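Local coordinates for protein lipocalin allergen (Canis lupus familiaris, PDB 4ODD) that is a secreted dog allergen of the lipocalin family and probably binds small molecules, at residues A[17-22]-A[126-131]; A[23-28]-A[144-149]; A[29-34]-A[57-62]; A[35-40]-A[150-155]; A[93-98]-A[120-125]. All blocks are in the same frame, centred on the assembly; numbering follows the deposited sequence.

Contact 1 of 5, residues A[17-22]-A[126-131]; sequences TLYVSS and EDIAKF
In the lipocalin fold a long helix lies against the outside of the beta-barrel, and here the first turns of helix 125-137 run alongside strand 13-22, the local axes 10.6 Å apart and inclined by only 20°. The tight part is built around Phe131. With CG anti to its backbone N (chi1 172°), its ring is sent from the helix to the strand. There CE2 lies 3.6 Å from Tyr19 CB, and CZ stands 3.9 Å from Ser21 OG. Val20 C, the carbonyl carbon, meets the ring at its edge, 4.1 Å from Phe131 CZ. A flat aromatic side chain suits this position because it is long enough to bridge helix and barrel, while Ala114 and Ile145 also touch it. Ser21 is small enough to leave the ring its place, and its hydroxyl is hydrogen-bonded to Ser135 farther along the same helix. Val20 points away from the helix.

The other side is the more solvent-exposed: Tyr19 and Ile128 are both partly exposed and cross obliquely. The rings of Tyr19 and Phe131 meet obliquely, planes 36° apart, and the close touch is made by Tyr19 CB. Ile128, its CG1 anti to the carbonyl carbon, extends CD1 to the phenol end of Tyr19, 3.7 Å from Tyr19 CZ.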
# COMPACT_ATOMS: atom_id res chain seq x y z
N THR A 17 -1.58 8.02 0.29
CA THR A 17 -2.42 7.04 -0.39
C THR A 17 -3.45 7.74 -1.27
O THR A 17 -4.16 8.62 -0.81
CB THR A 17 -3.17 6.12 0.58
OG1 THR A 17 -2.27 5.60 1.57
CG2 THR A 17 -3.82 4.97 -0.19
N LEU A 18 -3.53 7.34 -2.53
CA LEU A 18 -4.55 7.84 -3.44
C LEU A 18 -5.68 6.83 -3.62
O LEU A 18 -6.86 7.13 -3.34
CB LEU A 18 -3.93 8.20 -4.79
CG LEU A 18 -3.25 9.57 -4.86
CD1 LEU A 18 -2.73 10.00 -3.51
CD2 LEU A 18 -2.15 9.59 -5.90
N TYR A 19 -5.34 5.63 -4.08
CA TYR A 19 -6.36 4.60 -4.28
C TYR A 19 -5.94 3.29 -3.64
O TYR A 19 -4.76 2.98 -3.55
CB TYR A 19 -6.61 4.35 -5.76
CG TYR A 19 -7.20 5.52 -6.53
CD1 TYR A 19 -8.56 5.57 -6.80
CD2 TYR A 19 -6.39 6.54 -7.00
CE1 TYR A 19 -9.11 6.63 -7.52
CE2 TYR A 19 -6.93 7.60 -7.71
CZ TYR A 19 -8.29 7.63 -7.97
OH TYR A 19 -8.82 8.68 -8.67
N VAL A 20 -6.94 2.54 -3.20
CA VAL A 20 -6.75 1.16 -2.78
C VAL A 20 -7.88 0.32 -3.35
O VAL A 20 -9.00 0.80 -3.52
CB VAL A 20 -6.77 0.99 -1.24
CG1 VAL A 20 -5.60 1.69 -0.62
CG2 VAL A 20 -8.07 1.52 -0.68
N SER A 21 -7.58 -0.94 -3.64
CA SER A 21 -8.61 -1.89 -4.03
C SER A 21 -8.32 -3.20 -3.33
O SER A 21 -7.21 -3.41 -2.85
CB SER A 21 -8.67 -2.08 -5.55
OG SER A 21 -7.50 -2.70 -6.08
N SER A 22 -9.31 -4.07 -3.29
CA SER A 22 -9.17 -5.36 -2.63
C SER A 22 -10.24 -6.34 -3.10
O SER A 22 -11.32 -5.95 -3.52
CB SER A 22 -9.25 -5.19 -1.11
OG SER A 22 -9.07 -6.44 -0.47
N GLU A 126 -2.39 8.86 -16.24
CA GLU A 126 -1.94 7.63 -16.86
C GLU A 126 -1.68 6.59 -15.78
O GLU A 126 -2.05 5.43 -15.90
CB GLU A 126 -0.66 7.89 -17.65
CG GLU A 126 -0.83 8.89 -18.79
CD GLU A 126 -1.28 10.27 -18.32
OE1 GLU A 126 -0.40 11.13 -18.08
OE2 GLU A 126 -2.51 10.49 -18.20
N ASP A 127 -1.00 7.04 -14.73
CA ASP A 127 -0.83 6.27 -13.50
C ASP A 127 -2.13 5.58 -13.07
O ASP A 127 -2.15 4.37 -12.80
CB ASP A 127 -0.29 7.18 -12.40
CG ASP A 127 1.08 7.76 -12.73
OD1 ASP A 127 1.81 7.15 -13.54
OD2 ASP A 127 1.43 8.81 -12.16
N ILE A 128 -3.22 6.34 -12.99
CA ILE A 128 -4.51 5.74 -12.66
C ILE A 128 -4.82 4.50 -13.51
O ILE A 128 -5.28 3.47 -13.00
CB ILE A 128 -5.67 6.73 -12.81
CG1 ILE A 128 -5.69 7.70 -11.62
CG2 ILE A 128 -7.00 6.00 -12.89
CD1 ILE A 128 -7.05 8.36 -11.43
N ALA A 129 -4.57 4.59 -14.81
CA ALA A 129 -4.81 3.46 -15.70
C ALA A 129 -3.99 2.25 -15.28
O ALA A 129 -4.53 1.15 -15.14
CB ALA A 129 -4.49 3.85 -17.15
N LYS A 130 -2.69 2.46 -15.10
CA LYS A 130 -1.78 1.39 -14.70
C LYS A 130 -2.28 0.73 -13.42
O LYS A 130 -2.21 -0.49 -13.26
CB LYS A 130 -0.35 1.92 -14.50
CG LYS A 130 0.61 1.62 -15.63
CD LYS A 130 1.97 2.27 -15.40
CE LYS A 130 2.90 2.08 -16.59
NZ LYS A 130 4.17 2.86 -16.46
N PHE A 131 -2.81 1.56 -12.53
CA PHE A 131 -3.38 1.03 -11.30
C PHE A 131 -4.57 0.13 -11.58
O PHE A 131 -4.56 -1.04 -11.20
CB PHE A 131 -3.77 2.15 -10.33
CG PHE A 131 -4.54 1.65 -9.14
CD1 PHE A 131 -3.91 0.94 -8.13
CD2 PHE A 131 -5.90 1.89 -9.03
CE1 PHE A 131 -4.62 0.48 -7.03
CE2 PHE A 131 -6.62 1.44 -7.93
CZ PHE A 131 -5.99 0.74 -6.93

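Contact 2 of 5, residues A[23-28]-A[144-149]; sequences NNLDKI and NIIYLG
One face of the Tyr147 ring carries the backbone N of Gly149, 3.5 Å above the plane and over its centre, and the ring also meets that of Tyr19 at a steep angle. The other flat group, the amide of Asn144, has its oxygen directed at Leu25, 3.1 Å from CG, and its nitrogen 3.9 Å from Asn23 O. Both lie on the stretch that holds the last short strand of the lipocalin fold, 145-147, which pairs antiparallel with strand 13-22. The contact joins this strand to the single loose helical turn 25-28, which opens the loop after strand 13-22.

Asn144 is the polar member, its CG anti to the carbonyl carbon (chi1 -73°), and its ND2 makes a weak hydrogen bond to Ser22 O. An asparagine suits the place because one short side chain can serve a backbone carbonyl and still pack obliquely across the leucine. Asn23, by contrast, turns away, and its OD1 accepts from the backbone N of Lys112.

Beyond Asn144 the contact becomes apolar, and no hydrogen bond crosses it. Ile146 and Ile28 point toward each other and cross obliquely, while Leu25 CD2 adds a looser touch at 4.2 Å from Ile146 CD1. The beta-branched Ile146 is at home in a strand, and its chain reaches the helix with chi2 near 173°. Ile28 holds CG1 in the crowded position between backbone N and carbonyl carbon; from there its extended chain places CD1 3.4 Å from Asn144 O and 3.7 Å from Ile146 CD1.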
# COMPACT_ATOMS: atom_id res chain seq x y z
N ASN A 23 -9.92 -7.63 -3.02
CA ASN A 23 -10.91 -8.67 -3.28
C ASN A 23 -11.88 -8.75 -2.10
O ASN A 23 -12.97 -9.31 -2.22
CB ASN A 23 -10.23 -10.03 -3.54
CG ASN A 23 -9.41 -10.53 -2.35
OD1 ASN A 23 -8.99 -9.76 -1.48
ND2 ASN A 23 -9.17 -11.83 -2.30
N ASN A 24 -11.48 -8.19 -0.96
CA ASN A 24 -12.32 -8.17 0.23
C ASN A 24 -12.69 -6.76 0.69
O ASN A 24 -11.95 -6.12 1.45
CB ASN A 24 -11.67 -8.95 1.36
CG ASN A 24 -11.51 -10.42 1.03
OD1 ASN A 24 -10.46 -11.02 1.31
ND2 ASN A 24 -12.54 -11.01 0.42
N LEU A 25 -13.84 -6.28 0.23
CA LEU A 25 -14.30 -4.94 0.58
C LEU A 25 -14.23 -4.57 2.07
O LEU A 25 -13.93 -3.43 2.41
CB LEU A 25 -15.70 -4.69 0.06
CG LEU A 25 -15.72 -3.90 -1.25
CD1 LEU A 25 -17.15 -3.70 -1.71
CD2 LEU A 25 -15.00 -2.56 -1.09
N ASP A 26 -14.49 -5.52 2.95
CA ASP A 26 -14.41 -5.26 4.38
C ASP A 26 -13.02 -4.75 4.81
O ASP A 26 -12.91 -3.88 5.68
CB ASP A 26 -14.79 -6.52 5.17
CG ASP A 26 -14.43 -7.81 4.44
OD1 ASP A 26 -15.23 -8.27 3.59
OD2 ASP A 26 -13.34 -8.38 4.70
N LYS A 27 -11.98 -5.27 4.16
CA LYS A 27 -10.60 -5.00 4.54
C LYS A 27 -10.17 -3.54 4.35
O LYS A 27 -9.37 -3.02 5.12
CB LYS A 27 -9.67 -5.93 3.76
CG LYS A 27 -9.80 -7.40 4.15
CD LYS A 27 -9.37 -7.62 5.60
CE LYS A 27 -9.33 -9.10 5.95
NZ LYS A 27 -8.86 -9.32 7.36
N ILE A 28 -10.70 -2.91 3.32
CA ILE A 28 -10.35 -1.54 3.00
C ILE A 28 -11.52 -0.60 3.27
O ILE A 28 -11.46 0.60 2.96
CB ILE A 28 -9.95 -1.40 1.53
CG1 ILE A 28 -11.11 -1.87 0.63
CG2 ILE A 28 -8.67 -2.19 1.24
CD1 ILE A 28 -10.83 -1.77 -0.86
N ASN A 144 -14.57 -2.58 -6.35
CA ASN A 144 -13.84 -2.66 -5.10
C ASN A 144 -12.72 -1.63 -5.02
O ASN A 144 -11.86 -1.71 -4.15
CB ASN A 144 -13.30 -4.08 -4.87
CG ASN A 144 -14.40 -5.07 -4.49
OD1 ASN A 144 -15.53 -4.68 -4.21
ND2 ASN A 144 -14.06 -6.35 -4.47
N ILE A 145 -12.74 -0.66 -5.93
CA ILE A 145 -11.76 0.42 -5.91
C ILE A 145 -12.25 1.60 -5.08
O ILE A 145 -13.38 2.04 -5.23
CB ILE A 145 -11.45 0.93 -7.33
CG1 ILE A 145 -10.75 -0.16 -8.14
CG2 ILE A 145 -10.61 2.20 -7.27
CD1 ILE A 145 -10.41 0.27 -9.57
N ILE A 146 -11.39 2.10 -4.19
CA ILE A 146 -11.75 3.22 -3.32
C ILE A 146 -10.73 4.35 -3.38
O ILE A 146 -9.51 4.11 -3.32
CB ILE A 146 -11.87 2.76 -1.86
CG1 ILE A 146 -12.98 1.73 -1.72
CG2 ILE A 146 -12.13 3.94 -0.95
CD1 ILE A 146 -13.04 1.13 -0.35
N TYR A 147 -11.22 5.58 -3.50
CA TYR A 147 -10.35 6.75 -3.50
C TYR A 147 -10.19 7.26 -2.06
O TYR A 147 -11.18 7.51 -1.36
CB TYR A 147 -10.90 7.83 -4.45
CG TYR A 147 -10.11 9.12 -4.44
CD1 TYR A 147 -8.82 9.17 -4.95
CD2 TYR A 147 -10.65 10.28 -3.90
CE1 TYR A 147 -8.09 10.36 -4.93
CE2 TYR A 147 -9.92 11.46 -3.87
CZ TYR A 147 -8.65 11.50 -4.38
OH TYR A 147 -7.93 12.69 -4.35
N LEU A 148 -8.94 7.37 -1.61
CA LEU A 148 -8.68 7.79 -0.23
C LEU A 148 -8.00 9.13 -0.19
O LEU A 148 -7.80 9.68 0.89
CB LEU A 148 -7.82 6.77 0.51
CG LEU A 148 -8.47 5.41 0.77
CD1 LEU A 148 -7.47 4.46 1.48
CD2 LEU A 148 -9.75 5.59 1.57
N GLY A 149 -7.67 9.63 -1.37
CA GLY A 149 -7.03 10.93 -1.52
C GLY A 149 -7.66 12.09 -0.77
O GLY A 149 -6.95 13.03 -0.38

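Contact 3 of 5, residues A[29-34]-A[57-62]; sequences GENGPF and KVDGEC
A type II beta turn, Gly29 to Gly32, meets the tip of the hairpin between strands 49-57 and 62-71. The turn is closed by Gly32 N donating to Gly29 O, and Asn31 occupies its third position with a positive phi of 75°, which asparagine tolerates better than most residues. From there its OD1 accepts from Asp59 N at 2.8 Å. The donor lies in the carbonyl plane, on a lone pair, N-H...O angle 151°. Asn31 ND2 and Asp59 OD1 are 3.6 Å apart, their flat groups tilted by 23°.

Both loops lie at the end of the lipocalin barrel where the cavity characteristically opens, the first in the long connection between strands 13-22 and 36-44. The hairpin tip turns through Asp59 and Gly60, both with positive phi, which favours glycine at the second place.

Glu30, its chain bent at chi2, folds back so that OE2 accepts from Asn31 N at 3.0 Å through its anti lone pair. The same carboxylate crosses the extended Lys57 chain at about a right angle. Glu30 OE2 is 3.9 Å from Lys57 CD, and Glu30 OE1 4.0 Å from Lys57 NZ, too far for a salt bridge, though the opposite charges probably attract.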
# COMPACT_ATOMS: atom_id res chain seq x y z
N GLY A 29 -12.59 -1.14 3.83
CA GLY A 29 -13.75 -0.35 4.17
C GLY A 29 -13.49 0.39 5.45
O GLY A 29 -12.37 0.33 5.99
N GLU A 30 -14.50 1.10 5.95
CA GLU A 30 -14.35 1.81 7.21
C GLU A 30 -14.01 0.83 8.32
O GLU A 30 -14.68 -0.18 8.50
CB GLU A 30 -15.60 2.63 7.57
CG GLU A 30 -15.33 3.67 8.67
CD GLU A 30 -14.11 4.56 8.38
OE1 GLU A 30 -14.31 5.68 7.84
OE2 GLU A 30 -12.96 4.15 8.69
N ASN A 31 -12.93 1.13 9.04
CA ASN A 31 -12.43 0.25 10.08
C ASN A 31 -11.69 -0.98 9.56
O ASN A 31 -11.33 -1.85 10.35
CB ASN A 31 -13.55 -0.16 11.02
CG ASN A 31 -13.15 0.02 12.46
OD1 ASN A 31 -12.97 1.15 12.92
ND2 ASN A 31 -12.99 -1.09 13.17
N GLY A 32 -11.48 -1.06 8.25
CA GLY A 32 -10.66 -2.12 7.68
C GLY A 32 -9.19 -1.81 7.89
O GLY A 32 -8.78 -0.63 7.84
N PRO A 33 -8.39 -2.85 8.15
CA PRO A 33 -6.97 -2.65 8.48
C PRO A 33 -6.15 -2.24 7.26
O PRO A 33 -5.00 -1.86 7.40
CB PRO A 33 -6.53 -4.01 9.01
CG PRO A 33 -7.46 -5.00 8.38
CD PRO A 33 -8.79 -4.26 8.22
N PHE A 34 -6.75 -2.32 6.08
CA PHE A 34 -6.01 -1.96 4.88
C PHE A 34 -6.53 -0.68 4.27
O PHE A 34 -6.13 -0.31 3.16
CB PHE A 34 -5.93 -3.13 3.89
CG PHE A 34 -5.00 -4.22 4.35
CD1 PHE A 34 -3.64 -4.15 4.08
CD2 PHE A 34 -5.48 -5.28 5.11
CE1 PHE A 34 -2.77 -5.14 4.52
CE2 PHE A 34 -4.62 -6.27 5.56
CZ PHE A 34 -3.26 -6.20 5.27
N LYS A 57 -7.59 4.31 10.45
CA LYS A 57 -8.65 4.75 11.35
C LYS A 57 -9.11 3.51 12.14
O LYS A 57 -9.61 2.55 11.56
CB LYS A 57 -9.81 5.42 10.60
CG LYS A 57 -9.50 6.78 9.91
CD LYS A 57 -10.75 7.32 9.15
CE LYS A 57 -10.44 8.34 8.03
NZ LYS A 57 -11.59 8.52 7.07
N VAL A 58 -8.91 3.53 13.45
CA VAL A 58 -9.34 2.43 14.31
C VAL A 58 -10.43 2.88 15.28
O VAL A 58 -10.14 3.50 16.31
CB VAL A 58 -8.17 1.82 15.11
CG1 VAL A 58 -8.69 0.85 16.16
CG2 VAL A 58 -7.18 1.14 14.17
N ASP A 59 -11.68 2.56 14.94
CA ASP A 59 -12.84 3.01 15.71
C ASP A 59 -12.92 4.53 15.68
O ASP A 59 -13.05 5.18 16.73
CB ASP A 59 -12.79 2.48 17.15
CG ASP A 59 -12.88 0.95 17.21
OD1 ASP A 59 -13.60 0.35 16.38
OD2 ASP A 59 -12.23 0.34 18.10
N GLY A 60 -12.82 5.08 14.47
CA GLY A 60 -12.86 6.52 14.25
C GLY A 60 -11.64 7.27 14.77
O GLY A 60 -11.64 8.51 14.79
N GLU A 61 -10.60 6.54 15.16
CA GLU A 61 -9.42 7.13 15.80
C GLU A 61 -8.11 6.89 15.02
O GLU A 61 -7.77 5.75 14.67
CB GLU A 61 -9.29 6.59 17.22
CG GLU A 61 -10.56 6.73 18.05
CD GLU A 61 -10.63 8.04 18.80
OE1 GLU A 61 -11.57 8.23 19.60
OE2 GLU A 61 -9.73 8.88 18.60
N CYS A 62 -7.36 7.97 14.76
CA CYS A 62 -6.16 7.87 13.93
C CYS A 62 -5.02 7.19 14.67
O CYS A 62 -4.54 7.68 15.68
CB CYS A 62 -5.72 9.25 13.43
SG CYS A 62 -6.77 9.90 12.14

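Contact 4 of 5, residues A[35-40]-A[150-155]; sequences RIYLRG and DTDNCP
Thr151 begins the contact, its OG1 2.9 Å from Tyr37 OH in a hydrogen bond whose direction is not fixed. The threonine oxygen lies at the edge of the Tyr37 ring, in its plane, and also makes a weak bond to Leu148 O, so a hydroxyl suits a place where it can both give and accept.

Asp152 follows as the centre of an inverse gamma turn, with CG anti to its backbone N. Its carboxylate slides past the Tyr37 ring, the planes 27° apart and CG 3.5 Å from Tyr37 CD1, and then meets Arg39 tip to tip. This is an end-on salt bridge with two bonds. Arg39 NH1 reaches OD2 of Asp152 at 2.7 Å on its syn lone pair, while Arg39 NH2 reaches OD1 at 3.0 Å from above the carboxylate plane, with a nearly straight N-H...O angle of 165°.

Cys154 brings CB to 3.4 Å from Arg39 NH2, and its sulfur forms the disulfide with Cys62, the bond that in many lipocalins ties the C-terminal segment to the barrel. Pro155 O is then gripped by the side of the guanidinium: it accepts from Arg39 NE at 3.0 Å, in the carbonyl plane, and from Arg39 NH2 at 3.1 Å, from above that plane. With NH1 also donating to Leu38 O, all three guanidinium nitrogens are engaged and the group's rotation is fixed.

The tail thus runs over the outside of strand 36-44, which is paired with strands 13-22 and 49-57, while the disulfide carries it on to strand 62-71.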
# COMPACT_ATOMS: atom_id res chain seq x y z
N ARG A 35 -7.41 -0.01 5.00
CA ARG A 35 -7.72 1.38 4.71
C ARG A 35 -6.53 2.22 5.21
O ARG A 35 -6.59 2.86 6.26
CB ARG A 35 -9.04 1.79 5.36
CG ARG A 35 -9.67 3.05 4.78
CD ARG A 35 -11.05 3.30 5.36
NE ARG A 35 -11.62 4.57 4.93
CZ ARG A 35 -12.43 4.72 3.88
NH1 ARG A 35 -12.76 3.68 3.14
NH2 ARG A 35 -12.90 5.93 3.58
N ILE A 36 -5.45 2.19 4.44
CA ILE A 36 -4.15 2.67 4.86
C ILE A 36 -3.83 4.07 4.35
O ILE A 36 -3.89 4.35 3.15
CB ILE A 36 -3.03 1.75 4.34
CG1 ILE A 36 -3.19 0.35 4.90
CG2 ILE A 36 -1.67 2.32 4.71
CD1 ILE A 36 -3.25 0.34 6.38
N TYR A 37 -3.47 4.95 5.27
CA TYR A 37 -3.03 6.27 4.85
C TYR A 37 -1.54 6.35 5.02
O TYR A 37 -1.03 6.44 6.14
CB TYR A 37 -3.75 7.36 5.64
CG TYR A 37 -5.23 7.38 5.35
CD1 TYR A 37 -5.73 8.03 4.21
CD2 TYR A 37 -6.14 6.75 6.20
CE1 TYR A 37 -7.09 8.06 3.94
CE2 TYR A 37 -7.49 6.78 5.93
CZ TYR A 37 -7.97 7.43 4.80
OH TYR A 37 -9.32 7.43 4.56
N LEU A 38 -0.84 6.28 3.90
CA LEU A 38 0.60 6.34 3.94
C LEU A 38 1.12 7.68 4.40
O LEU A 38 0.52 8.73 4.13
CB LEU A 38 1.20 5.96 2.60
CG LEU A 38 1.67 4.54 2.89
CD1 LEU A 38 1.16 3.55 1.86
CD2 LEU A 38 3.20 4.47 3.08
N ARG A 39 2.24 7.62 5.11
CA ARG A 39 2.98 8.82 5.44
C ARG A 39 4.34 8.75 4.77
O ARG A 39 4.77 9.71 4.13
CB ARG A 39 3.12 9.01 6.94
CG ARG A 39 1.80 9.43 7.62
CD ARG A 39 1.32 10.78 7.09
NE ARG A 39 0.07 11.21 7.69
CZ ARG A 39 -1.12 11.10 7.11
NH1 ARG A 39 -1.22 10.57 5.90
NH2 ARG A 39 -2.21 11.52 7.74
N GLY A 40 5.00 7.60 4.89
CA GLY A 40 6.28 7.45 4.24
C GLY A 40 6.84 6.05 4.23
O GLY A 40 6.37 5.16 4.94
N ASP A 150 -8.97 12.05 -0.56
CA ASP A 150 -9.67 13.20 0.02
C ASP A 150 -10.24 12.97 1.42
O ASP A 150 -10.99 13.81 1.93
CB ASP A 150 -10.81 13.65 -0.91
CG ASP A 150 -11.85 12.56 -1.11
OD1 ASP A 150 -11.77 11.52 -0.40
OD2 ASP A 150 -12.74 12.75 -1.97
N THR A 151 -9.90 11.84 2.02
CA THR A 151 -10.37 11.52 3.37
C THR A 151 -9.23 11.36 4.37
O THR A 151 -9.41 10.81 5.46
CB THR A 151 -11.24 10.25 3.39
OG1 THR A 151 -10.57 9.19 2.68
CG2 THR A 151 -12.56 10.53 2.71
N ASP A 152 -8.05 11.86 3.98
CA ASP A 152 -6.89 11.74 4.84
C ASP A 152 -6.89 12.86 5.87
O ASP A 152 -6.21 13.86 5.69
CB ASP A 152 -5.60 11.77 4.03
CG ASP A 152 -4.41 11.26 4.82
OD1 ASP A 152 -4.59 11.02 6.05
OD2 ASP A 152 -3.31 11.11 4.22
N ASN A 153 -7.64 12.66 6.94
CA ASN A 153 -7.77 13.67 7.97
C ASN A 153 -6.87 13.41 9.16
O ASN A 153 -7.02 14.03 10.21
CB ASN A 153 -9.23 13.77 8.43
CG ASN A 153 -9.73 12.48 9.07
OD1 ASN A 153 -9.50 12.23 10.25
ND2 ASN A 153 -10.43 11.66 8.29
N CYS A 154 -5.93 12.48 9.00
CA CYS A 154 -5.03 12.13 10.09
C CYS A 154 -3.81 13.06 10.16
O CYS A 154 -3.49 13.73 9.17
CB CYS A 154 -4.60 10.66 9.99
SG CYS A 154 -5.94 9.50 10.31
N PRO A 155 -3.14 13.12 11.32
CA PRO A 155 -2.04 14.06 11.55
C PRO A 155 -0.99 14.01 10.45
O PRO A 155 -0.61 12.93 10.02
CB PRO A 155 -1.42 13.55 12.86
CG PRO A 155 -2.55 12.90 13.57
CD PRO A 155 -3.35 12.23 12.48

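Contact 5 of 5, residues A[93-98]-A[120-125]; sequences TPNALI and GAHVNE
Asn95 sits in the turn between strands 84-92 and 96-104, at what is characteristically the closed end of the lipocalin barrel, and its side chain reaches into the loop that leads from strand 110-118 to helix 125-137. CB points toward that loop and lies 3.8 Å from Asn124 ND2. CG, anti to the backbone N (chi1 -179°), is carried outward until it stands 3.8 Å from Ala121 O. There the amide divides. One terminal atom lies beside Ala121 O and the imidazole of His122, whose plane is turned 40° from the amide. The other lies near Val123 CA and the amide of Asn124, which is tilted by 70°. Which terminal atom is oxygen and which nitrogen is uncertain, because the amide has probably been modelled turned over.

The turn that presents Asn95 is held by Thr93. Its OG1 accepts from Asn95 N at 2.9 Å and from Ala96 N at 3.0 Å, making an ST turn and an ST motif at once, a task for which the short hydroxyl of threonine is well suited. On the other side, Gly120 has backbone angles that would jam a side chain against the preceding carbonyl. Asn124 occupies the N-cap position of helix 125-137, although its side chain makes no capping bond.

Asparagine suits the central place because it carries a donor and an acceptor on one short stem. No hydrogen bond across the contact is clear in the model; turned back, however, the amide could donate to the carbonyl of Ala121, possibly with His122 ND1 as a further partner.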
# COMPACT_ATOMS: atom_id res chain seq x y z
N THR A 93 7.03 5.99 -10.66
CA THR A 93 7.43 7.24 -11.31
C THR A 93 7.95 8.11 -10.17
O THR A 93 8.03 7.64 -9.03
CB THR A 93 6.24 7.90 -12.06
OG1 THR A 93 5.70 8.98 -11.30
CG2 THR A 93 5.14 6.87 -12.34
N PRO A 94 8.34 9.37 -10.44
CA PRO A 94 8.82 10.18 -9.30
C PRO A 94 7.65 10.77 -8.52
O PRO A 94 7.79 11.15 -7.35
CB PRO A 94 9.62 11.31 -9.98
CG PRO A 94 9.68 10.95 -11.45
CD PRO A 94 8.49 10.09 -11.71
N ASN A 95 6.51 10.83 -9.19
CA ASN A 95 5.26 11.28 -8.60
C ASN A 95 4.42 10.12 -8.02
O ASN A 95 3.60 10.33 -7.14
CB ASN A 95 4.45 12.04 -9.66
CG ASN A 95 3.13 12.57 -9.12
OD1 ASN A 95 3.09 13.61 -8.46
ND2 ASN A 95 2.04 11.85 -9.42
N ALA A 96 4.63 8.90 -8.51
CA ALA A 96 3.71 7.82 -8.17
C ALA A 96 4.35 6.48 -7.72
O ALA A 96 5.55 6.25 -7.88
CB ALA A 96 2.72 7.60 -9.33
N LEU A 97 3.51 5.60 -7.18
CA LEU A 97 3.95 4.33 -6.63
C LEU A 97 2.78 3.34 -6.62
O LEU A 97 1.76 3.58 -6.00
CB LEU A 97 4.45 4.54 -5.20
CG LEU A 97 5.18 3.37 -4.56
CD1 LEU A 97 6.48 3.14 -5.30
CD2 LEU A 97 5.44 3.65 -3.09
N ILE A 98 2.94 2.23 -7.33
CA ILE A 98 1.92 1.19 -7.32
C ILE A 98 2.39 -0.06 -6.55
O ILE A 98 3.40 -0.68 -6.91
CB ILE A 98 1.49 0.77 -8.73
CG1 ILE A 98 0.88 1.96 -9.48
CG2 ILE A 98 0.49 -0.39 -8.67
CD1 ILE A 98 0.48 1.64 -10.91
N GLY A 120 2.83 13.91 -3.32
CA GLY A 120 2.29 15.26 -3.47
C GLY A 120 0.93 15.39 -4.15
O GLY A 120 -0.07 14.88 -3.65
N ALA A 121 0.90 16.08 -5.29
CA ALA A 121 -0.35 16.28 -6.04
C ALA A 121 -0.16 16.05 -7.54
O ALA A 121 0.64 15.21 -7.95
CB ALA A 121 -0.92 17.67 -5.77
N HIS A 122 -0.92 16.78 -8.36
CA HIS A 122 -0.78 16.76 -9.82
C HIS A 122 -0.63 15.35 -10.41
O HIS A 122 0.10 15.15 -11.38
CB HIS A 122 0.40 17.64 -10.25
CG HIS A 122 1.61 17.50 -9.38
ND1 HIS A 122 2.61 16.59 -9.64
CD2 HIS A 122 1.97 18.14 -8.25
CE1 HIS A 122 3.54 16.69 -8.71
NE2 HIS A 122 3.18 17.62 -7.85
N VAL A 123 -1.35 14.40 -9.83
CA VAL A 123 -1.17 12.98 -10.14
C VAL A 123 -1.44 12.58 -11.60
O VAL A 123 -2.51 12.84 -12.15
CB VAL A 123 -2.03 12.13 -9.19
CG1 VAL A 123 -2.39 12.95 -7.95
CG2 VAL A 123 -3.30 11.66 -9.88
N ASN A 124 -0.45 11.94 -12.21
CA ASN A 124 -0.54 11.48 -13.60
C ASN A 124 -1.75 10.60 -13.85
O ASN A 124 -1.83 9.48 -13.34
CB ASN A 124 0.72 10.71 -14.01
CG ASN A 124 1.97 11.59 -14.08
OD1 ASN A 124 2.33 12.08 -15.15
ND2 ASN A 124 2.63 11.78 -12.95
N GLU A 125 -2.69 11.09 -14.66
CA GLU A 125 -3.89 10.32 -15.00
C GLU A 125 -3.57 8.96 -15.63
O GLU A 125 -4.37 8.02 -15.57
CB GLU A 125 -4.79 11.15 -15.91
CG GLU A 125 -6.28 10.85 -15.78
CD GLU A 125 -6.76 9.77 -16.75
OE1 GLU A 125 -5.93 8.96 -17.20
OE2 GLU A 125 -7.97 9.76 -17.05

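From the N terminus, strand 13-22 opens contact 1, followed by contact 2 at 23-28, contact 3 at 29-34 and contact 4 at 35-40. Contact 3 closes first, at the hairpin 57-62; it is nested inside contacts 1 and 2 but crosses contact 4, to which the disulfide Cys62-Cys154 joins it. Contact 5 then joins the 93-98 turn to the 120-125 loop and closes there, inside the loops of contacts 1, 2 and 4. Contact 1 closes at helix 125-137, contact 2 at 144-149 and contact 4 last, at 150-155. These three cross one another, so helix, last strand and C-terminal tail are all brought back to the first strands and loops of the barrel.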